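PDB 7AE5: phenolic acid decarboxylase from Sedimentibacter hydroxybenzoicus, which catalyses the reversible, non-oxidative decarboxylation of 4-hydroxybenzoate and 3,4-dihydroxybenzoate, a detoxification of phenolic compounds under anaerobic conditions that depends on prenylated FMN and manganese. Local coordinates for residues Val359-Phe370 with Ile439-Glu449; His349-Val359 with Tyr381-Val392. One frame throughout, in Å; residues are numbered along the deposited sequence.

Contact 1: Val359-Phe370 with Ile439-Glu449. With RB (rubidium ion), chain Q.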
loop_
_atom_site.group_PDB
_atom_site.type_symbol
_atom_site.label_atom_id
_atom_site.label_comp_id
_atom_site.label_asym_id
_atom_site.label_seq_id
_atom_site.Cartn_x
_atom_site.Cartn_y
_atom_site.Cartn_z
ATOM N N VAL C 359 21.043 -17.702 -3.881
ATOM C CA VAL C 359 20.270 -17.299 -2.712
ATOM C C VAL C 359 20.741 -18.140 -1.530
ATOM O O VAL C 359 20.479 -19.344 -1.469
ATOM C CB VAL C 359 18.763 -17.453 -2.952
ATOM C CG1 VAL C 359 17.972 -16.890 -1.781
ATOM C CG2 VAL C 359 18.360 -16.757 -4.243
ATOM N N ARG C 360 21.452 -17.506 -0.594
ATOM C CA ARG C 360 21.955 -18.215 0.579
ATOM C C ARG C 360 20.812 -18.803 1.397
ATOM O O ARG C 360 20.759 -20.013 1.643
ATOM C CB ARG C 360 22.799 -17.271 1.438
ATOM C CG ARG C 360 24.036 -17.911 2.032
ATOM C CD ARG C 360 24.579 -17.096 3.192
ATOM N NE ARG C 360 25.258 -15.892 2.729
ATOM C CZ ARG C 360 25.628 -14.891 3.514
ATOM N NH1 ARG C 360 25.447 -14.935 4.824
ATOM N NH2 ARG C 360 26.201 -13.819 2.972
ATOM N N TYR C 361 19.891 -17.951 1.837
ATOM C CA TYR C 361 18.726 -18.382 2.593
ATOM C C TYR C 361 17.533 -17.534 2.175
ATOM O O TYR C 361 17.667 -16.572 1.415
ATOM C CB TYR C 361 18.975 -18.298 4.106
ATOM C CG TYR C 361 19.716 -17.053 4.557
ATOM C CD1 TYR C 361 19.212 -15.783 4.300
ATOM C CD2 TYR C 361 20.923 -17.152 5.240
ATOM C CE1 TYR C 361 19.886 -14.648 4.712
ATOM C CE2 TYR C 361 21.605 -16.021 5.656
ATOM C CZ TYR C 361 21.082 -14.773 5.390
ATOM O OH TYR C 361 21.755 -13.646 5.802
ATOM N N GLY C 362 16.356 -17.908 2.670
ATOM C CA GLY C 362 15.123 -17.235 2.306
ATOM C C GLY C 362 15.166 -15.727 2.448
ATOM O O GLY C 362 15.497 -15.206 3.516
ATOM N N GLY C 363 14.839 -15.017 1.369
ATOM C CA GLY C 363 14.849 -13.570 1.364
ATOM C C GLY C 363 16.183 -12.936 1.039
ATOM O O GLY C 363 16.265 -11.701 0.985
ATOM N N TYR C 364 17.225 -13.739 0.804
ATOM C CA TYR C 364 18.566 -13.204 0.581
ATOM C C TYR C 364 18.630 -12.303 -0.646
ATOM O O TYR C 364 19.485 -11.413 -0.715
ATOM C CB TYR C 364 19.556 -14.360 0.447
ATOM C CG TYR C 364 21.003 -13.966 0.273
ATOM C CD1 TYR C 364 21.736 -13.441 1.331
ATOM C CD2 TYR C 364 21.649 -14.151 -0.944
ATOM C CE1 TYR C 364 23.066 -13.093 1.175
ATOM C CE2 TYR C 364 22.977 -13.808 -1.109
ATOM C CZ TYR C 364 23.680 -13.280 -0.047
ATOM O OH TYR C 364 25.002 -12.939 -0.211
ATOM N N ALA C 365 17.741 -12.515 -1.620
ATOM C CA ALA C 365 17.780 -11.721 -2.843
ATOM C C ALA C 365 17.477 -10.252 -2.578
ATOM O O ALA C 365 18.025 -9.376 -3.255
ATOM C CB ALA C 365 16.800 -12.285 -3.867
ATOM N N LYS C 366 16.604 -9.960 -1.613
ATOM C CA LYS C 366 16.358 -8.567 -1.262
ATOM C C LYS C 366 17.515 -7.988 -0.460
ATOM O O LYS C 366 17.779 -6.783 -0.534
ATOM C CB LYS C 366 15.045 -8.440 -0.492
ATOM C CG LYS C 366 13.835 -8.851 -1.311
ATOM C CD LYS C 366 12.576 -8.128 -0.878
ATOM C CE LYS C 366 11.426 -8.446 -1.825
ATOM N NZ LYS C 366 10.091 -8.135 -1.235
ATOM N N GLY C 367 18.216 -8.825 0.304
ATOM C CA GLY C 367 19.420 -8.357 0.966
ATOM C C GLY C 367 20.483 -7.923 -0.024
ATOM O O GLY C 367 21.162 -6.914 0.181
ATOM N N VAL C 368 20.634 -8.677 -1.116
ATOM C CA VAL C 368 21.582 -8.299 -2.161
ATOM C C VAL C 368 21.197 -6.954 -2.763
ATOM O O VAL C 368 22.058 -6.109 -3.037
ATOM C CB VAL C 368 21.657 -9.401 -3.235
ATOM C CG1 VAL C 368 22.422 -8.909 -4.452
ATOM C CG2 VAL C 368 22.303 -10.650 -2.663
ATOM N N ALA C 369 19.897 -6.734 -2.975
ATOM C CA ALA C 369 19.439 -5.446 -3.481
ATOM C C ALA C 369 19.708 -4.332 -2.478
ATOM O O ALA C 369 20.133 -3.234 -2.859
ATOM C CB ALA C 369 17.951 -5.514 -3.821
ATOM N N PHE C 370 19.463 -4.594 -1.189
ATOM C CA PHE C 370 19.780 -3.611 -0.157
ATOM C C PHE C 370 21.247 -3.204 -0.216
ATOM O O PHE C 370 21.582 -2.030 -0.018
ATOM C CB PHE C 370 19.450 -4.162 1.232
ATOM C CG PHE C 370 17.979 -4.331 1.495
ATOM C CD1 PHE C 370 17.044 -3.559 0.827
ATOM C CD2 PHE C 370 17.535 -5.254 2.428
ATOM C CE1 PHE C 370 15.692 -3.712 1.075
ATOM C CE2 PHE C 370 16.185 -5.414 2.682
ATOM C CZ PHE C 370 15.262 -4.640 2.005
ATOM N N ILE C 439 12.350 -2.731 -5.884
ATOM C CA ILE C 439 13.107 -3.974 -5.803
ATOM C C ILE C 439 12.201 -5.107 -6.260
ATOM O O ILE C 439 11.071 -5.237 -5.776
ATOM C CB ILE C 439 13.623 -4.229 -4.376
ATOM C CG1 ILE C 439 14.502 -3.072 -3.903
ATOM C CG2 ILE C 439 14.382 -5.543 -4.309
ATOM C CD1 ILE C 439 14.904 -3.190 -2.448
ATOM N N ILE C 440 12.694 -5.923 -7.186
ATOM C CA ILE C 440 11.938 -7.047 -7.730
ATOM C C ILE C 440 12.731 -8.317 -7.461
ATOM O O ILE C 440 13.852 -8.473 -7.961
ATOM C CB ILE C 440 11.661 -6.879 -9.232
ATOM C CG1 ILE C 440 10.892 -5.584 -9.490
ATOM C CG2 ILE C 440 10.877 -8.066 -9.767
ATOM C CD1 ILE C 440 10.666 -5.298 -10.953
ATOM N N ASP C 441 12.150 -9.225 -6.676
ATOM C CA ASP C 441 12.809 -10.478 -6.311
ATOM C C ASP C 441 12.324 -11.585 -7.248
ATOM O O ASP C 441 11.431 -12.376 -6.928
ATOM C CB ASP C 441 12.551 -10.808 -4.841
ATOM C CG ASP C 441 13.072 -12.180 -4.449
ATOM O OD1 ASP C 441 13.990 -12.683 -5.130
ATOM O OD2 ASP C 441 12.573 -12.749 -3.455
ATOM N N ALA C 442 12.959 -11.646 -8.425
ATOM C CA ALA C 442 12.685 -12.665 -9.433
ATOM C C ALA C 442 13.430 -13.967 -9.166
ATOM O O ALA C 442 13.774 -14.684 -10.115
ATOM C CB ALA C 442 13.028 -12.137 -10.828
ATOM N N THR C 443 13.694 -14.291 -7.905
ATOM C CA THR C 443 14.382 -15.526 -7.569
ATOM C C THR C 443 13.413 -16.575 -7.036
ATOM O O THR C 443 12.300 -16.269 -6.571
ATOM C CB THR C 443 15.495 -15.285 -6.542
ATOM O OG1 THR C 443 14.920 -14.951 -5.272
ATOM C CG2 THR C 443 16.414 -14.166 -7.005
ATOM N N THR C 444 13.870 -17.828 -7.137
ATOM C CA THR C 444 13.146 -18.988 -6.636
ATOM C C THR C 444 13.238 -19.040 -5.117
ATOM O O THR C 444 14.335 -18.899 -4.565
ATOM C CB THR C 444 13.739 -20.269 -7.231
ATOM O OG1 THR C 444 13.763 -20.179 -8.662
ATOM C CG2 THR C 444 12.936 -21.485 -6.810
ATOM N N PRO C 445 12.127 -19.237 -4.410
ATOM C CA PRO C 445 12.190 -19.305 -2.945
ATOM C C PRO C 445 13.071 -20.451 -2.470
ATOM O O PRO C 445 13.050 -21.552 -3.024
ATOM C CB PRO C 445 10.727 -19.519 -2.537
ATOM C CG PRO C 445 9.927 -19.002 -3.693
ATOM C CD PRO C 445 10.744 -19.288 -4.914
ATOM N N VAL C 446 13.860 -20.174 -1.441
ATOM C CA VAL C 446 14.627 -21.199 -0.742
ATOM C C VAL C 446 14.208 -21.156 0.721
ATOM O O VAL C 446 13.684 -20.135 1.198
ATOM C CB VAL C 446 16.152 -20.998 -0.915
ATOM C CG1 VAL C 446 16.504 -20.775 -2.375
ATOM C CG2 VAL C 446 16.637 -19.843 -0.069
ATOM N N PRO C 447 14.386 -22.254 1.454
ATOM C CA PRO C 447 14.038 -22.266 2.881
ATOM C C PRO C 447 14.690 -21.109 3.616
ATOM O O PRO C 447 15.851 -20.767 3.346
ATOM C CB PRO C 447 14.591 -23.613 3.365
ATOM C CG PRO C 447 14.504 -24.490 2.166
ATOM C CD PRO C 447 14.724 -23.602 0.959
ATOM N N PRO C 448 13.979 -20.483 4.568
ATOM C CA PRO C 448 12.650 -20.902 5.025
ATOM C C PRO C 448 11.454 -20.243 4.326
ATOM O O PRO C 448 10.374 -20.238 4.914
ATOM C CB PRO C 448 12.671 -20.501 6.497
ATOM C CG PRO C 448 13.482 -19.242 6.500
ATOM C CD PRO C 448 14.512 -19.384 5.395
ATOM N N GLU C 449 11.621 -19.704 3.123
ATOM C CA GLU C 449 10.476 -19.145 2.410
ATOM C C GLU C 449 9.657 -20.273 1.797
ATOM O O GLU C 449 10.209 -21.085 1.046
ATOM C CB GLU C 449 10.912 -18.171 1.321
ATOM C CG GLU C 449 9.726 -17.492 0.637
ATOM C CD GLU C 449 10.117 -16.660 -0.570
ATOM O OE1 GLU C 449 11.293 -16.248 -0.664
ATOM O OE2 GLU C 449 9.240 -16.411 -1.425
HETATM RB RB RB Q . 10.642 -14.528 -6.053
HETATM O O HOH W 1 13.869 -17.024 -0.713
HETATM O O HOH W 2 15.327 -14.409 -1.884
HETATM O O HOH W 3 11.468 -15.026 -3.799
#
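The Phe370 ring meets Ile439 obliquely, its CE1 3.6 Å from CD1 of the isoleucine, and the two side chains cross at about a right angle. Over one face of this ring, toward the rim, sits the carbonyl O of Lys366, one turn back in the helix; Phe370 of a second subunit meets the ring nearly parallel. The carboxylate of Asp441 is met from above its plane by Thr443 N, which donates to OD1 in an Asx turn, while Thr443 OG1 donates to the same oxygen over a length too short to be trusted. The methyl of Ala365 presses on this pair, CB 3.1 Å from Asp441 OD1 and 3.6 Å from Thr443 OG1. Lys366 runs extended past Asp441 CB, and its NZ bonds Glu418 O of the second subunit.

At the other end Val446 has CG1 anti to its carbonyl carbon (chi1 -49°), which leaves CG2 against the backbone, 3.3 Å from Tyr361 C. Gly362 N donates to Pro447 O at 3.0 Å, from above the carbonyl plane; a CB on this glycine would clash with Pro448 CD, beyond a cis peptide. Water 1 joins Gly363 N, Val446 N and Glu449 OE1. Rubidium takes Asp441 O, Thr443 O, water 3 and three more atoms, Arg407 O and Asp413 OD1 among them. This is helix-on-sheet packing of an alpha/beta domain, with a rubidium site where the chain passes from Asp441 to Thr443.

Contact 2: His349-Val359 with Tyr381-Val392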
loop_
_atom_site.group_PDB
_atom_site.type_symbol
_atom_site.label_atom_id
_atom_site.label_comp_id
_atom_site.label_asym_id
_atom_site.label_seq_id
_atom_site.Cartn_x
_atom_site.Cartn_y
_atom_site.Cartn_z
ATOM N N HIS C 349 23.049 4.601 -17.111
ATOM C CA HIS C 349 24.082 4.751 -16.085
ATOM C C HIS C 349 23.686 4.067 -14.781
ATOM O O HIS C 349 23.851 4.614 -13.691
ATOM C CB HIS C 349 24.413 6.222 -15.839
ATOM C CG HIS C 349 25.832 6.456 -15.423
ATOM N ND1 HIS C 349 26.357 7.717 -15.237
ATOM C CD2 HIS C 349 26.839 5.587 -15.162
ATOM C CE1 HIS C 349 27.625 7.614 -14.878
ATOM N NE2 HIS C 349 27.941 6.333 -14.825
ATOM N N GLY C 350 23.145 2.858 -14.895
ATOM C CA GLY C 350 22.862 2.068 -13.717
ATOM C C GLY C 350 21.592 2.420 -12.978
ATOM O O GLY C 350 21.430 2.003 -11.829
ATOM N N ILE C 351 20.684 3.185 -13.591
ATOM C CA ILE C 351 19.387 3.388 -12.957
ATOM C C ILE C 351 18.597 2.084 -12.956
ATOM O O ILE C 351 17.840 1.807 -12.018
ATOM C CB ILE C 351 18.620 4.534 -13.643
ATOM C CG1 ILE C 351 19.347 5.859 -13.411
ATOM C CG2 ILE C 351 17.200 4.636 -13.106
ATOM C CD1 ILE C 351 18.818 7.006 -14.242
ATOM N N GLY C 352 18.775 1.255 -13.980
ATOM C CA GLY C 352 18.238 -0.096 -14.004
ATOM C C GLY C 352 19.357 -1.103 -13.797
ATOM O O GLY C 352 20.387 -1.048 -14.472
ATOM N N VAL C 353 19.145 -2.015 -12.848
ATOM C CA VAL C 353 20.170 -2.973 -12.441
ATOM C C VAL C 353 19.544 -4.356 -12.343
ATOM O O VAL C 353 18.461 -4.514 -11.769
ATOM C CB VAL C 353 20.820 -2.587 -11.096
ATOM C CG1 VAL C 353 21.899 -3.588 -10.714
ATOM C CG2 VAL C 353 21.401 -1.184 -11.164
ATOM N N ILE C 354 20.224 -5.356 -12.896
ATOM C CA ILE C 354 19.831 -6.754 -12.771
ATOM C C ILE C 354 21.000 -7.514 -12.163
ATOM O O ILE C 354 22.098 -7.532 -12.733
ATOM C CB ILE C 354 19.422 -7.364 -14.121
ATOM C CG1 ILE C 354 18.509 -6.404 -14.882
ATOM C CG2 ILE C 354 18.739 -8.709 -13.914
ATOM C CD1 ILE C 354 18.144 -6.884 -16.256
ATOM N N ILE C 355 20.767 -8.136 -11.009
ATOM C CA ILE C 355 21.785 -8.900 -10.297
ATOM C C ILE C 355 21.404 -10.371 -10.338
ATOM O O ILE C 355 20.281 -10.738 -9.971
ATOM C CB ILE C 355 21.936 -8.431 -8.839
ATOM C CG1 ILE C 355 22.190 -6.927 -8.772
ATOM C CG2 ILE C 355 23.055 -9.197 -8.145
ATOM C CD1 ILE C 355 21.790 -6.312 -7.447
ATOM N N SER C 356 22.335 -11.210 -10.775
ATOM C CA SER C 356 22.206 -12.652 -10.626
ATOM C C SER C 356 23.000 -13.094 -9.408
ATOM O O SER C 356 24.136 -12.656 -9.201
ATOM C CB SER C 356 22.691 -13.396 -11.873
ATOM O OG SER C 356 24.097 -13.312 -12.017
ATOM N N THR C 357 22.398 -13.956 -8.598
ATOM C CA THR C 357 23.046 -14.374 -7.368
ATOM C C THR C 357 22.538 -15.750 -6.974
ATOM O O THR C 357 21.451 -16.175 -7.374
ATOM C CB THR C 357 22.794 -13.371 -6.238
ATOM O OG1 THR C 357 23.567 -13.736 -5.086
ATOM C CG2 THR C 357 21.320 -13.354 -5.873
ATOM N N LYS C 358 23.354 -16.445 -6.188
ATOM C CA LYS C 358 22.884 -17.612 -5.461
ATOM C C LYS C 358 22.208 -17.141 -4.180
ATOM O O LYS C 358 22.727 -16.263 -3.483
ATOM C CB LYS C 358 24.045 -18.555 -5.146
ATOM C CG LYS C 358 23.611 -19.966 -4.779
ATOM C CD LYS C 358 23.970 -20.310 -3.342
ATOM C CE LYS C 358 23.540 -21.728 -2.998
ATOM N NZ LYS C 358 24.243 -22.738 -3.837
ATOM N N VAL C 359 21.043 -17.702 -3.881
ATOM C CA VAL C 359 20.270 -17.299 -2.712
ATOM C C VAL C 359 20.741 -18.140 -1.530
ATOM O O VAL C 359 20.479 -19.344 -1.469
ATOM C CB VAL C 359 18.763 -17.453 -2.952
ATOM C CG1 VAL C 359 17.972 -16.890 -1.781
ATOM C CG2 VAL C 359 18.360 -16.757 -4.243
ATOM N N TYR C 381 21.631 6.373 -7.787
ATOM C CA TYR C 381 21.305 6.115 -9.188
ATOM C C TYR C 381 20.267 5.012 -9.365
ATOM O O TYR C 381 19.298 5.177 -10.112
ATOM C CB TYR C 381 22.570 5.741 -9.968
ATOM C CG TYR C 381 23.358 6.909 -10.508
ATOM C CD1 TYR C 381 24.338 7.526 -9.740
ATOM C CD2 TYR C 381 23.132 7.388 -11.791
ATOM C CE1 TYR C 381 25.067 8.590 -10.234
ATOM C CE2 TYR C 381 23.855 8.451 -12.293
ATOM C CZ TYR C 381 24.821 9.047 -11.511
ATOM O OH TYR C 381 25.544 10.108 -12.007
ATOM N N SER C 382 20.461 3.882 -8.693
ATOM C CA SER C 382 19.751 2.651 -9.019
ATOM C C SER C 382 18.314 2.739 -8.520
ATOM O O SER C 382 18.068 2.721 -7.310
ATOM C CB SER C 382 20.479 1.461 -8.408
ATOM O OG SER C 382 21.681 1.206 -9.112
ATOM N N LYS C 383 17.365 2.825 -9.450
ATOM C CA LYS C 383 15.949 2.924 -9.114
ATOM C C LYS C 383 15.211 1.599 -9.254
ATOM O O LYS C 383 14.357 1.281 -8.420
ATOM C CB LYS C 383 15.271 3.981 -9.991
ATOM C CG LYS C 383 13.795 4.175 -9.694
ATOM C CD LYS C 383 13.197 5.279 -10.548
ATOM C CE LYS C 383 13.274 4.939 -12.027
ATOM N NZ LYS C 383 12.755 6.039 -12.886
ATOM N N ILE C 384 15.523 0.813 -10.281
ATOM C CA ILE C 384 14.860 -0.460 -10.530
ATOM C C ILE C 384 15.903 -1.562 -10.418
ATOM O O ILE C 384 16.854 -1.607 -11.209
ATOM C CB ILE C 384 14.172 -0.487 -11.903
ATOM C CG1 ILE C 384 13.148 0.646 -11.991
ATOM C CG2 ILE C 384 13.505 -1.835 -12.134
ATOM C CD1 ILE C 384 12.508 0.795 -13.351
ATOM N N VAL C 385 15.726 -2.445 -9.440
ATOM C CA VAL C 385 16.687 -3.500 -9.138
ATOM C C VAL C 385 15.974 -4.840 -9.240
ATOM O O VAL C 385 15.052 -5.120 -8.463
ATOM C CB VAL C 385 17.312 -3.319 -7.747
ATOM C CG1 VAL C 385 18.337 -4.410 -7.478
ATOM C CG2 VAL C 385 17.941 -1.942 -7.625
ATOM N N ILE C 386 16.406 -5.667 -10.188
ATOM C CA ILE C 386 15.865 -7.005 -10.396
ATOM C C ILE C 386 16.931 -8.012 -9.996
ATOM O O ILE C 386 18.080 -7.918 -10.443
ATOM C CB ILE C 386 15.432 -7.219 -11.857
ATOM C CG1 ILE C 386 14.468 -6.116 -12.299
ATOM C CG2 ILE C 386 14.803 -8.593 -12.032
ATOM C CD1 ILE C 386 14.300 -6.020 -13.796
ATOM N N VAL C 387 16.555 -8.973 -9.157
ATOM C CA VAL C 387 17.456 -10.029 -8.708
ATOM C C VAL C 387 16.972 -11.352 -9.282
ATOM O O VAL C 387 15.799 -11.709 -9.130
ATOM C CB VAL C 387 17.542 -10.093 -7.174
ATOM C CG1 VAL C 387 18.642 -11.052 -6.755
ATOM C CG2 VAL C 387 17.793 -8.707 -6.600
ATOM N N VAL C 388 17.876 -12.075 -9.939
ATOM C CA VAL C 388 17.567 -13.353 -10.561
ATOM C C VAL C 388 18.512 -14.411 -9.996
ATOM O O VAL C 388 19.494 -14.105 -9.318
ATOM C CB VAL C 388 17.666 -13.292 -12.097
ATOM C CG1 VAL C 388 16.707 -12.243 -12.651
ATOM C CG2 VAL C 388 19.095 -12.987 -12.519
ATOM N N ASP C 389 18.202 -15.672 -10.295
ATOM C CA ASP C 389 18.972 -16.779 -9.750
ATOM C C ASP C 389 20.333 -16.889 -10.436
ATOM O O ASP C 389 20.632 -16.202 -11.417
ATOM C CB ASP C 389 18.206 -18.093 -9.890
ATOM C CG ASP C 389 16.998 -18.165 -8.981
ATOM O OD1 ASP C 389 17.161 -17.945 -7.762
ATOM O OD2 ASP C 389 15.889 -18.453 -9.483
ATOM N N GLU C 390 21.155 -17.796 -9.905
ATOM C CA GLU C 390 22.545 -17.899 -10.337
ATOM C C GLU C 390 22.666 -18.391 -11.774
ATOM O O GLU C 390 23.619 -18.028 -12.471
ATOM C CB GLU C 390 23.314 -18.818 -9.386
ATOM C CG GLU C 390 22.881 -20.279 -9.434
ATOM C CD GLU C 390 21.762 -20.599 -8.454
ATOM O OE1 GLU C 390 21.133 -19.652 -7.933
ATOM O OE2 GLU C 390 21.510 -21.799 -8.209
ATOM N N PHE C 391 21.719 -19.202 -12.237
ATOM C CA PHE C 391 21.791 -19.769 -13.577
ATOM C C PHE C 391 21.208 -18.856 -14.647
ATOM O O PHE C 391 21.335 -19.164 -15.837
ATOM C CB PHE C 391 21.074 -21.125 -13.621
ATOM C CG PHE C 391 19.655 -21.075 -13.134
ATOM C CD1 PHE C 391 19.365 -21.235 -11.789
ATOM C CD2 PHE C 391 18.611 -20.863 -14.019
ATOM C CE1 PHE C 391 18.061 -21.188 -11.338
ATOM C CE2 PHE C 391 17.306 -20.810 -13.572
ATOM C CZ PHE C 391 17.032 -20.968 -12.228
ATOM N N VAL C 392 20.580 -17.752 -14.263
ATOM C CA VAL C 392 19.989 -16.822 -15.216
ATOM C C VAL C 392 21.033 -15.787 -15.607
ATOM O O VAL C 392 21.622 -15.127 -14.742
ATOM C CB VAL C 392 18.741 -16.145 -14.626
ATOM C CG1 VAL C 392 18.348 -14.934 -15.465
ATOM C CG2 VAL C 392 17.593 -17.134 -14.543
HETATM O O HOH W 4 25.621 10.387 -14.945
HETATM O O HOH W 5 23.962 -15.717 -13.694
HETATM O O HOH W 6 19.695 -19.877 -5.476
#
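His349 and Tyr381 lean obliquely on one another, ring planes at 59°, just ahead of the two parallel strands of a beta-alpha-beta unit, 352-357 and 384-388, which lie side by side. Water 4, in the plane of the imidazole at its edge, bridges His349 ND1 and Tyr381 OH. Ile351 CG1 comes up at the tyrosine's edge, near the ring plane, and His377 stacks on the same ring. A leucine in place of Tyr381 would probably leave water 4 without its phenol partner and His349 freer to turn.

Next along, Ser382 OG donates to Gly350 O at 2.8 Å, nearly along the C=O axis. Ile351 O takes two donors, Lys383 N on a lone pair and Ile384 N almost head-on.

Ile354 and Ile386 point the same way, side by side, toward helix 397-407. On the other face, under helix 364-372, Ile355 crosses Val385 with CD1 3.9 Å from CG1. There Thr357 has OG1 anti to the backbone N (chi1 -174°), which sets CG2 between the N and the carbonyl carbon, 3.6 Å from Val387 CG1. Near the end of the ladder, Ser356 OG donates to water 5, which in turn donates to Glu390 O and Val392 O, each at 2.6 Å.

Overall arrangement
From the N terminus, the chain reaches strand 352-357 of contact 2, runs on through Val359, which both contacts share, turns at Tyr361-Tyr364 and enters helix 364-372 of contact 1. It then returns to strand 384-388, where contact 2 closes a crossover whose segments are separated by 21 residues. Only after helix 397-407 and strand 414-421 does strand 434-441 arrive to close the longer loop of contact 1, so the two contacts cross rather than nest. Strands 384-388 and 434-441 are neighbours in one sheet: Ile440 N probably bonds Val385 O, and Thr444 OG1 probably bonds Asp389 OD2. Together they tie the crossover helix to the sheet and to the segment that follows its strand 434-441.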